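Local atomic coordinates of enterotoxin SEN variant (Staphylococcus aureus, PDB entry 6KRY), a protein that probably acts as a secreted superantigen toxin, as do other members of the staphylococcal and streptococcal enterotoxin family. Residues Q42-I48 with S69-A73; Y161-N165 with L192-K196; Q172-F178 with F188-Y193. All blocks are in the same frame, centred on the assembly; numbering follows the deposited sequence.

Contact 1 of 3, residues Q42-I48 with S69-A73; sequences QLLNNTI and SSDLA
Small side chains let a turn and the first turn of a helix come close, and Ala73 illustrates the principle. It sits in helix 70-76 with its CA-to-CB bond directed toward residues 42-48, and it has the largest area buried here: its CB lies 3.3 Å from Asn45 O, 3.8 Å from Asn46 C, 4.0 Å from Thr47 O and 4.2 Å from Ile48 CG2. The opposing backbone forms a type I turn from Leu44 to Thr47, with Thr47 N hydrogen-bonded to Leu44 O at 3.0 Å, that leads into strand 47-55. Thr47 (chi1 p) reinforces this turn: its OG1 donates to Leu44 O at 2.7 Å and accepts from Leu43 N at 3.1 Å. Asn46 (chi1 p) and Ser70 have the nearest CA atoms, 4.3 Å apart, and Asn46 CB rests 3.6 Å from Ser69 O. Asn45, chi1 m, places CB 3.2 Å from Ser70 OG, while its O receives a CA-H...O contact from Ser70 CA at 3.4 Å. Ser69 is the N-cap, chi1 p, its OG accepting from Leu72 N at 3.0 Å. In the OB-fold domain, Phe67 also touches Ala73 and hydrogen-bonds the Asn46 backbone. Each segment is thus braced by its own turn or cap hydrogen bonds, and the two meet through van der Waals packing and a CA-H...O contact, not conventional hydrogen bonds.

Contact 2 of 3, residues Y161-N165 with L192-K196; sequences YKIYN and LYNIK
Loops without regular secondary structure can be joined by reciprocal hydrogen bonds from tyrosine hydroxyls to backbone carbonyls. Here residues 161-165 leave helix 146-161, Lys162 breaking the helical course with positive phi (56°, psi 45°), and residues 192-196 follow strand 188-191. The backbones stay well apart, Ile163 CA to Leu192 CA and Tyr164 CA to Tyr193 CA both being 8.3 Å, so side chains must span the gap. Tyr164 and Tyr193 do so with matching m rotamers (chi1 -68° in each). Tyr164 OH donates to Leu192 O at 2.7 Å, and Tyr193 OH donates to Ile163 O at 2.8 Å; each carbonyl oxygen lies at the edge of the ring it meets. Between these bonds the rings pass obliquely, centroids 5.8 Å apart and planes at 79°, with Tyr164 CE1 4.0 Å from Tyr193 CE1. Ile163 CG2 packs 3.7 Å from Tyr193 CZ, and Ile195 CD1 approaches Tyr164 OH at 4.3 Å.

Neighbours supply further polar partners. Tyr164 OH also accepts from Arg154 NH1, Ile163 O has a second donor in Lys10 NZ, and Glu158 is hydrogen-bonded to Tyr164 N, while Asp191 OD1 accepts from Tyr193 N. Helix 15-26 packs on Tyr164 and Ile195 through Leu21, so the N-terminal helix borders this part of the beta-grasp domain. Since all five touching residues are buried, the chemistry implies that the loop carbonyls of Ile163 and Leu192 find hydroxyl donors in the interior, each phenol serving both as apolar filler and as hydrogen-bond donor.

Contact 3 of 3, residues Q172-F178 with F188-Y193; sequences QKGCIFF and FYYDLY
An antiparallel hairpin shows how a regular ladder gives way to a water bridge and an Asx turn at its open end. Strands 173-178 and 188-191 run at 160°, their axes 4.6 Å apart. Gln172 and Lys173 both face Tyr225 of strand 218-225, a classic beta bulge, and Tyr193 CD2 lies 3.7 Å from Lys173 CA. Gly174 O accepts from Leu192 N at 3.0 Å, and a water bridges Gly174 N to Asp191 OD1, 2.8 Å from each. The same OD1 takes Tyr193 N at 2.9 Å, an Asx turn, while OD2 is hydrogen-bonded to Lys8 N. Cys175 and Asp191 form a non-hydrogen-bonded pair. Ile176 and Tyr190 form a hydrogen-bonded one, N to O and O to N both 3.0 Å. On the face of Cys175, Tyr189 CB lies 3.5 Å from the Phe177 ring centroid, a CH-pi contact. Phe178 and Phe188 are hydrogen-bonded, Phe178 N to Phe188 O 2.8 Å, Phe188 N to Phe178 O 3.2 Å. Their rings (chi1 m and p), near parallel but slid apart with centroids 5.2 Å apart, cluster with Tyr190; Phe178 CB sits 3.8 Å from the Phe188 centroid, also CH-pi. This edge hairpin of a mixed sheet packs on helix 146-161, as in the beta-grasp fold.

From the N terminus, the chain first closes contact 1 within the OB-fold domain, where strands 47-55 and 60-66 lie between its turn and the start of helix 70-76. Contacts 2 and 3 come later, in the beta-grasp domain, about 30 and 29 Å from contact 1, centre to centre. Helix 146-161 leads into contact 2, whose loop contains the start of contact 3: residues 172-178 run out along a strand and residues 188-193 return beside it. The hairpin therefore lies largely within the wider loop, and both contacts share Leu192 and Tyr193, after which contact 2 runs on to Ile195. Together they tie the helix exit to the sheet's edge strand.

Contact 1 of 3, residues Q42-I48 with S69-A73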
loop_
_atom_site.group_PDB
_atom_site.type_symbol
_atom_site.label_atom_id
_atom_site.label_comp_id
_atom_site.label_asym_id
_atom_site.label_seq_id
_atom_site.Cartn_x
_atom_site.Cartn_y
_atom_site.Cartn_z
ATOM N N GLN A 42 -8.818 18.972 -9.273
ATOM C CA GLN A 42 -7.828 19.102 -8.261
ATOM C C GLN A 42 -8.428 19.982 -7.158
ATOM O O GLN A 42 -9.121 20.934 -7.474
ATOM C CB GLN A 42 -6.609 19.749 -8.895
ATOM C CG GLN A 42 -5.540 20.089 -7.934
ATOM C CD GLN A 42 -4.268 20.467 -8.657
ATOM O OE1 GLN A 42 -4.264 21.373 -9.505
ATOM N NE2 GLN A 42 -3.217 19.688 -8.420
ATOM N N LEU A 43 -8.184 19.649 -5.891
ATOM C CA LEU A 43 -8.513 20.569 -4.779
ATOM C C LEU A 43 -7.190 21.170 -4.296
ATOM O O LEU A 43 -6.700 22.092 -4.945
ATOM C CB LEU A 43 -9.298 19.824 -3.704
ATOM C CG LEU A 43 -10.770 19.647 -4.053
ATOM C CD1 LEU A 43 -11.441 18.757 -3.017
ATOM C CD2 LEU A 43 -11.475 20.988 -4.204
ATOM N N LEU A 44 -6.552 20.601 -3.275
ATOM C CA LEU A 44 -5.254 21.165 -2.883
ATOM C C LEU A 44 -4.252 20.835 -3.994
ATOM O O LEU A 44 -4.425 19.880 -4.778
ATOM C CB LEU A 44 -4.755 20.605 -1.549
ATOM C CG LEU A 44 -5.563 20.948 -0.303
ATOM C CD1 LEU A 44 -4.852 20.473 0.960
ATOM C CD2 LEU A 44 -5.824 22.436 -0.221
ATOM N N ASN A 45 -3.160 21.586 -4.012
ATOM C CA ASN A 45 -2.143 21.478 -5.044
ATOM C C ASN A 45 -1.376 20.149 -4.978
ATOM O O ASN A 45 -0.637 19.792 -5.916
ATOM C CB ASN A 45 -1.217 22.692 -4.979
ATOM C CG ASN A 45 -1.866 23.896 -5.627
ATOM O OD1 ASN A 45 -2.622 23.744 -6.593
ATOM N ND2 ASN A 45 -1.626 25.074 -5.085
ATOM N N ASN A 46 -1.528 19.409 -3.896
ATOM C CA ASN A 46 -0.886 18.087 -3.797
ATOM C C ASN A 46 -1.893 16.943 -4.040
ATOM O O ASN A 46 -1.578 15.815 -3.701
ATOM C CB ASN A 46 -0.210 17.914 -2.431
ATOM C CG ASN A 46 -1.143 18.113 -1.247
ATOM O OD1 ASN A 46 -2.326 18.400 -1.390
ATOM N ND2 ASN A 46 -0.633 17.914 -0.045
ATOM N N THR A 47 -3.045 17.218 -4.681
ATOM C CA THR A 47 -4.059 16.231 -5.008
ATOM C C THR A 47 -4.349 16.247 -6.504
ATOM O O THR A 47 -4.069 17.219 -7.190
ATOM C CB THR A 47 -5.390 16.490 -4.295
ATOM O OG1 THR A 47 -5.974 17.712 -4.797
ATOM C CG2 THR A 47 -5.201 16.515 -2.788
ATOM N N ILE A 48 -4.882 15.129 -6.998
ATOM C CA ILE A 48 -5.523 15.042 -8.271
ATOM C C ILE A 48 -6.823 14.250 -8.094
ATOM O O ILE A 48 -6.948 13.410 -7.204
ATOM C CB ILE A 48 -4.592 14.390 -9.328
ATOM C CG1 ILE A 48 -4.302 12.915 -9.028
ATOM C CG2 ILE A 48 -3.306 15.177 -9.512
ATOM C CD1 ILE A 48 -3.336 12.254 -10.002
ATOM N N SER A 69 3.439 16.303 -1.901
ATOM C CA SER A 69 4.004 17.518 -2.522
ATOM C C SER A 69 3.198 17.899 -3.757
ATOM O O SER A 69 2.673 17.021 -4.444
ATOM C CB SER A 69 5.472 17.329 -2.892
ATOM O OG SER A 69 5.621 16.471 -4.033
ATOM N N SER A 70 3.223 19.198 -4.079
ATOM C CA SER A 70 2.725 19.750 -5.302
ATOM C C SER A 70 3.515 19.201 -6.487
ATOM O O SER A 70 2.993 18.953 -7.571
ATOM C CB SER A 70 2.799 21.278 -5.256
ATOM O OG SER A 70 1.818 21.764 -4.363
ATOM N N ASP A 71 4.821 19.038 -6.288
ATOM C CA ASP A 71 5.688 18.440 -7.304
ATOM C C ASP A 71 5.159 17.082 -7.793
ATOM O O ASP A 71 5.111 16.827 -9.017
ATOM C CB ASP A 71 7.110 18.298 -6.764
ATOM C CG ASP A 71 8.040 19.312 -7.401
ATOM O OD1 ASP A 71 8.313 19.151 -8.639
ATOM O OD2 ASP A 71 8.477 20.253 -6.678
ATOM N N LEU A 72 4.754 16.205 -6.861
ATOM C CA LEU A 72 4.269 14.873 -7.254
ATOM C C LEU A 72 2.957 15.009 -8.014
ATOM O O LEU A 72 2.750 14.392 -9.075
ATOM C CB LEU A 72 4.090 13.970 -6.027
ATOM C CG LEU A 72 5.322 13.243 -5.516
ATOM C CD1 LEU A 72 5.031 12.560 -4.187
ATOM C CD2 LEU A 72 5.843 12.225 -6.524
ATOM N N ALA A 73 2.033 15.833 -7.512
ATOM C CA ALA A 73 0.782 15.998 -8.217
ATOM C C ALA A 73 1.019 16.480 -9.672
ATOM O O ALA A 73 0.417 15.991 -10.621
ATOM C CB ALA A 73 -0.115 16.928 -7.409
#

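Contact 2 of 3, residues Y161-N165 with L192-K196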
loop_
_atom_site.group_PDB
_atom_site.type_symbol
_atom_site.label_atom_id
_atom_site.label_comp_id
_atom_site.label_asym_id
_atom_site.label_seq_id
_atom_site.Cartn_x
_atom_site.Cartn_y
_atom_site.Cartn_z
ATOM N N TYR A 161 -0.624 -15.662 8.690
ATOM C CA TYR A 161 -0.087 -15.496 10.040
ATOM C C TYR A 161 -0.977 -14.667 10.985
ATOM O O TYR A 161 -0.596 -14.473 12.128
ATOM C CB TYR A 161 1.286 -14.835 9.977
ATOM C CG TYR A 161 2.293 -15.693 9.262
ATOM C CD1 TYR A 161 2.862 -16.801 9.872
ATOM C CD2 TYR A 161 2.673 -15.401 7.974
ATOM C CE1 TYR A 161 3.780 -17.604 9.203
ATOM C CE2 TYR A 161 3.606 -16.172 7.294
ATOM C CZ TYR A 161 4.143 -17.288 7.902
ATOM O OH TYR A 161 5.032 -18.050 7.208
ATOM N N LYS A 162 -2.102 -14.128 10.508
ATOM C CA LYS A 162 -3.032 -13.368 11.363
ATOM C C LYS A 162 -2.305 -12.215 12.064
ATOM O O LYS A 162 -2.493 -11.955 13.280
ATOM C CB LYS A 162 -3.703 -14.305 12.378
ATOM C CG LYS A 162 -4.156 -15.620 11.791
ATOM C CD LYS A 162 -5.514 -15.575 11.224
ATOM C CE LYS A 162 -6.556 -15.756 12.307
ATOM N NZ LYS A 162 -7.872 -16.115 11.730
ATOM N N ILE A 163 -1.484 -11.500 11.286
ATOM C CA ILE A 163 -0.701 -10.398 11.767
ATOM C C ILE A 163 -1.542 -9.456 12.624
ATOM O O ILE A 163 -1.102 -9.069 13.695
ATOM C CB ILE A 163 -0.121 -9.619 10.566
ATOM C CG1 ILE A 163 0.879 -10.461 9.794
ATOM C CG2 ILE A 163 0.491 -8.299 11.008
ATOM C CD1 ILE A 163 1.939 -11.044 10.643
ATOM N N TYR A 164 -2.693 -9.009 12.108
ATOM C CA TYR A 164 -3.407 -7.876 12.742
ATOM C C TYR A 164 -4.616 -8.307 13.590
ATOM O O TYR A 164 -5.215 -7.465 14.251
ATOM C CB TYR A 164 -3.846 -6.852 11.685
ATOM C CG TYR A 164 -2.678 -6.144 11.064
ATOM C CD1 TYR A 164 -1.757 -5.466 11.843
ATOM C CD2 TYR A 164 -2.447 -6.192 9.702
ATOM C CE1 TYR A 164 -0.643 -4.860 11.274
ATOM C CE2 TYR A 164 -1.367 -5.546 9.110
ATOM C CZ TYR A 164 -0.465 -4.875 9.897
ATOM O OH TYR A 164 0.624 -4.254 9.336
ATOM N N ASN A 165 -4.920 -9.600 13.640
ATOM C CA ASN A 165 -6.125 -10.084 14.343
ATOM C C ASN A 165 -6.084 -9.764 15.829
ATOM O O ASN A 165 -5.105 -10.080 16.518
ATOM C CB ASN A 165 -6.309 -11.589 14.187
ATOM C CG ASN A 165 -6.754 -11.899 12.797
ATOM O OD1 ASN A 165 -7.927 -12.220 12.582
ATOM N ND2 ASN A 165 -5.854 -11.687 11.852
ATOM N N LEU A 192 5.662 -3.463 10.640
ATOM C CA LEU A 192 4.289 -3.896 10.472
ATOM C C LEU A 192 3.353 -3.351 11.552
ATOM O O LEU A 192 2.160 -3.200 11.277
ATOM C CB LEU A 192 4.215 -5.429 10.447
ATOM C CG LEU A 192 4.889 -6.119 9.259
ATOM C CD1 LEU A 192 4.829 -7.623 9.436
ATOM C CD2 LEU A 192 4.256 -5.697 7.938
ATOM N N TYR A 193 3.862 -3.102 12.768
ATOM C CA TYR A 193 3.014 -2.698 13.874
ATOM C C TYR A 193 3.190 -1.215 14.175
ATOM O O TYR A 193 2.735 -0.755 15.204
ATOM C CB TYR A 193 3.302 -3.609 15.066
ATOM C CG TYR A 193 2.843 -5.020 14.811
ATOM C CD1 TYR A 193 1.509 -5.314 14.622
ATOM C CD2 TYR A 193 3.749 -6.061 14.730
ATOM C CE1 TYR A 193 1.080 -6.614 14.383
ATOM C CE2 TYR A 193 3.340 -7.361 14.461
ATOM C CZ TYR A 193 2.003 -7.639 14.298
ATOM O OH TYR A 193 1.644 -8.920 14.063
ATOM N N ASN A 194 3.904 -0.494 13.312
ATOM C CA ASN A 194 4.107 0.938 13.453
ATOM C C ASN A 194 3.159 1.647 12.477
ATOM O O ASN A 194 3.588 2.160 11.462
ATOM C CB ASN A 194 5.540 1.365 13.160
ATOM C CG ASN A 194 5.783 2.846 13.389
ATOM O OD1 ASN A 194 5.135 3.471 14.209
ATOM N ND2 ASN A 194 6.666 3.438 12.602
ATOM N N ILE A 195 1.887 1.708 12.851
ATOM C CA ILE A 195 0.822 2.320 12.066
ATOM C C ILE A 195 0.360 3.605 12.758
ATOM O O ILE A 195 0.134 3.642 13.949
ATOM C CB ILE A 195 -0.353 1.348 11.900
ATOM C CG1 ILE A 195 0.109 -0.037 11.449
ATOM C CG2 ILE A 195 -1.373 1.931 10.937
ATOM C CD1 ILE A 195 0.593 -0.055 10.038
ATOM N N LYS A 196 0.217 4.672 11.984
ATOM C CA LYS A 196 -0.153 5.972 12.572
ATOM C C LYS A 196 -1.678 6.085 12.643
ATOM O O LYS A 196 -2.394 5.691 11.706
ATOM C CB LYS A 196 0.484 7.113 11.776
ATOM C CG LYS A 196 1.950 6.882 11.420
ATOM C CD LYS A 196 2.880 6.367 12.551
ATOM C CE LYS A 196 3.967 7.354 12.942
ATOM N NZ LYS A 196 3.387 8.480 13.720
#

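Contact 3 of 3, residues Q172-F178 with F188-Y193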
loop_
_atom_site.group_PDB
_atom_site.type_symbol
_atom_site.label_atom_id
_atom_site.label_comp_id
_atom_site.label_asym_id
_atom_site.label_seq_id
_atom_site.Cartn_x
_atom_site.Cartn_y
_atom_site.Cartn_z
ATOM N N GLN A 172 4.170 -10.948 17.629
ATOM C CA GLN A 172 4.149 -9.693 18.386
ATOM C C GLN A 172 4.890 -8.572 17.674
ATOM O O GLN A 172 4.629 -7.404 17.956
ATOM C CB GLN A 172 4.739 -9.870 19.792
ATOM C CG GLN A 172 3.734 -10.420 20.798
ATOM C CD GLN A 172 2.515 -9.536 20.946
ATOM O OE1 GLN A 172 2.624 -8.310 21.061
ATOM N NE2 GLN A 172 1.341 -10.167 20.946
ATOM N N LYS A 173 5.871 -8.915 16.835
ATOM C CA LYS A 173 6.630 -7.906 16.151
ATOM C C LYS A 173 6.925 -8.424 14.736
ATOM O O LYS A 173 6.910 -9.647 14.467
ATOM C CB LYS A 173 7.966 -7.579 16.833
ATOM C CG LYS A 173 7.882 -7.058 18.273
ATOM C CD LYS A 173 9.221 -6.644 18.876
ATOM C CE LYS A 173 9.059 -5.813 20.140
ATOM N NZ LYS A 173 10.375 -5.452 20.710
ATOM N N GLY A 174 7.200 -7.483 13.843
ATOM C CA GLY A 174 7.559 -7.896 12.506
ATOM C C GLY A 174 7.902 -6.725 11.625
ATOM O O GLY A 174 7.453 -5.606 11.834
ATOM N N CYS A 175 8.631 -7.023 10.552
ATOM C CA CYS A 175 8.954 -5.999 9.611
ATOM C C CYS A 175 9.135 -6.602 8.199
ATOM O O CYS A 175 9.316 -7.801 8.011
ATOM C CB CYS A 175 10.174 -5.225 10.051
ATOM S SG CYS A 175 11.674 -6.237 10.105
ATOM N N ILE A 176 9.044 -5.705 7.225
ATOM C CA ILE A 176 9.129 -6.010 5.818
ATOM C C ILE A 176 10.244 -5.158 5.221
ATOM O O ILE A 176 10.222 -3.970 5.292
ATOM C CB ILE A 176 7.784 -5.809 5.109
ATOM C CG1 ILE A 176 7.975 -6.127 3.632
ATOM C CG2 ILE A 176 7.194 -4.420 5.328
ATOM C CD1 ILE A 176 6.721 -6.167 2.808
ATOM N N PHE A 177 11.242 -5.847 4.648
ATOM C CA PHE A 177 12.412 -5.249 4.067
ATOM C C PHE A 177 12.362 -5.343 2.546
ATOM O O PHE A 177 12.108 -6.395 2.026
ATOM C CB PHE A 177 13.665 -6.033 4.457
ATOM C CG PHE A 177 14.405 -5.465 5.629
ATOM C CD1 PHE A 177 15.363 -4.481 5.438
ATOM C CD2 PHE A 177 14.114 -5.893 6.916
ATOM C CE1 PHE A 177 16.042 -3.944 6.525
ATOM C CE2 PHE A 177 14.785 -5.350 7.995
ATOM C CZ PHE A 177 15.752 -4.391 7.791
ATOM N N PHE A 178 12.697 -4.251 1.878
ATOM C CA PHE A 178 12.750 -4.171 0.435
ATOM C C PHE A 178 14.220 -4.078 0.048
ATOM O O PHE A 178 14.870 -3.102 0.427
ATOM C CB PHE A 178 11.945 -2.967 -0.066
ATOM C CG PHE A 178 10.472 -3.068 0.252
ATOM C CD1 PHE A 178 9.975 -2.639 1.468
ATOM C CD2 PHE A 178 9.595 -3.639 -0.658
ATOM C CE1 PHE A 178 8.623 -2.749 1.761
ATOM C CE2 PHE A 178 8.245 -3.765 -0.356
ATOM C CZ PHE A 178 7.767 -3.310 0.849
ATOM N N PHE A 188 15.450 -0.805 2.607
ATOM C CA PHE A 188 14.654 -0.091 3.597
ATOM C C PHE A 188 13.546 -1.021 4.071
ATOM O O PHE A 188 13.247 -2.023 3.405
ATOM C CB PHE A 188 14.053 1.187 3.013
ATOM C CG PHE A 188 13.194 0.969 1.792
ATOM C CD1 PHE A 188 13.767 0.824 0.547
ATOM C CD2 PHE A 188 11.809 0.887 1.897
ATOM C CE1 PHE A 188 12.982 0.632 -0.581
ATOM C CE2 PHE A 188 11.025 0.699 0.772
ATOM C CZ PHE A 188 11.608 0.591 -0.465
ATOM N N TYR A 189 12.965 -0.685 5.225
ATOM C CA TYR A 189 11.977 -1.517 5.801
ATOM C C TYR A 189 10.821 -0.676 6.350
ATOM O O TYR A 189 10.966 0.519 6.555
ATOM C CB TYR A 189 12.602 -2.413 6.870
ATOM C CG TYR A 189 12.878 -1.769 8.209
ATOM C CD1 TYR A 189 14.118 -1.216 8.501
ATOM C CD2 TYR A 189 11.916 -1.756 9.209
ATOM C CE1 TYR A 189 14.382 -0.653 9.744
ATOM C CE2 TYR A 189 12.161 -1.194 10.448
ATOM C CZ TYR A 189 13.407 -0.664 10.726
ATOM O OH TYR A 189 13.650 -0.138 11.963
ATOM N N TYR A 190 9.671 -1.341 6.512
ATOM C CA TYR A 190 8.565 -0.851 7.297
ATOM C C TYR A 190 8.336 -1.795 8.483
ATOM O O TYR A 190 8.503 -3.021 8.365
ATOM C CB TYR A 190 7.284 -0.779 6.470
ATOM C CG TYR A 190 7.300 0.176 5.304
ATOM C CD1 TYR A 190 7.828 1.455 5.420
ATOM C CD2 TYR A 190 6.708 -0.166 4.103
ATOM C CE1 TYR A 190 7.851 2.334 4.351
ATOM C CE2 TYR A 190 6.694 0.707 3.032
ATOM C CZ TYR A 190 7.255 1.972 3.158
ATOM O OH TYR A 190 7.240 2.860 2.121
ATOM N N ASP A 191 7.949 -1.211 9.614
ATOM C CA ASP A 191 7.552 -1.939 10.764
ATOM C C ASP A 191 6.050 -2.190 10.641
ATOM O O ASP A 191 5.267 -1.242 10.590
ATOM C CB ASP A 191 7.928 -1.129 12.002
ATOM C CG ASP A 191 7.461 -1.648 13.349
ATOM O OD1 ASP A 191 6.653 -2.627 13.392
ATOM O OD2 ASP A 191 7.911 -1.043 14.388
ATOM N N LEU A 192 5.662 -3.463 10.640
ATOM C CA LEU A 192 4.289 -3.896 10.472
ATOM C C LEU A 192 3.353 -3.351 11.552
ATOM O O LEU A 192 2.160 -3.200 11.277
ATOM C CB LEU A 192 4.215 -5.429 10.447
ATOM C CG LEU A 192 4.889 -6.119 9.259
ATOM C CD1 LEU A 192 4.829 -7.623 9.436
ATOM C CD2 LEU A 192 4.256 -5.697 7.938
ATOM N N TYR A 193 3.862 -3.102 12.768
ATOM C CA TYR A 193 3.014 -2.698 13.874
ATOM C C TYR A 193 3.190 -1.215 14.175
ATOM O O TYR A 193 2.735 -0.755 15.204
ATOM C CB TYR A 193 3.302 -3.609 15.066
ATOM C CG TYR A 193 2.843 -5.020 14.811
ATOM C CD1 TYR A 193 1.509 -5.314 14.622
ATOM C CD2 TYR A 193 3.749 -6.061 14.730
ATOM C CE1 TYR A 193 1.080 -6.614 14.383
ATOM C CE2 TYR A 193 3.340 -7.361 14.461
ATOM C CZ TYR A 193 2.003 -7.639 14.298
ATOM O OH TYR A 193 1.644 -8.920 14.063
HETATM O O HOH W 1 7.035 -4.891 14.968
#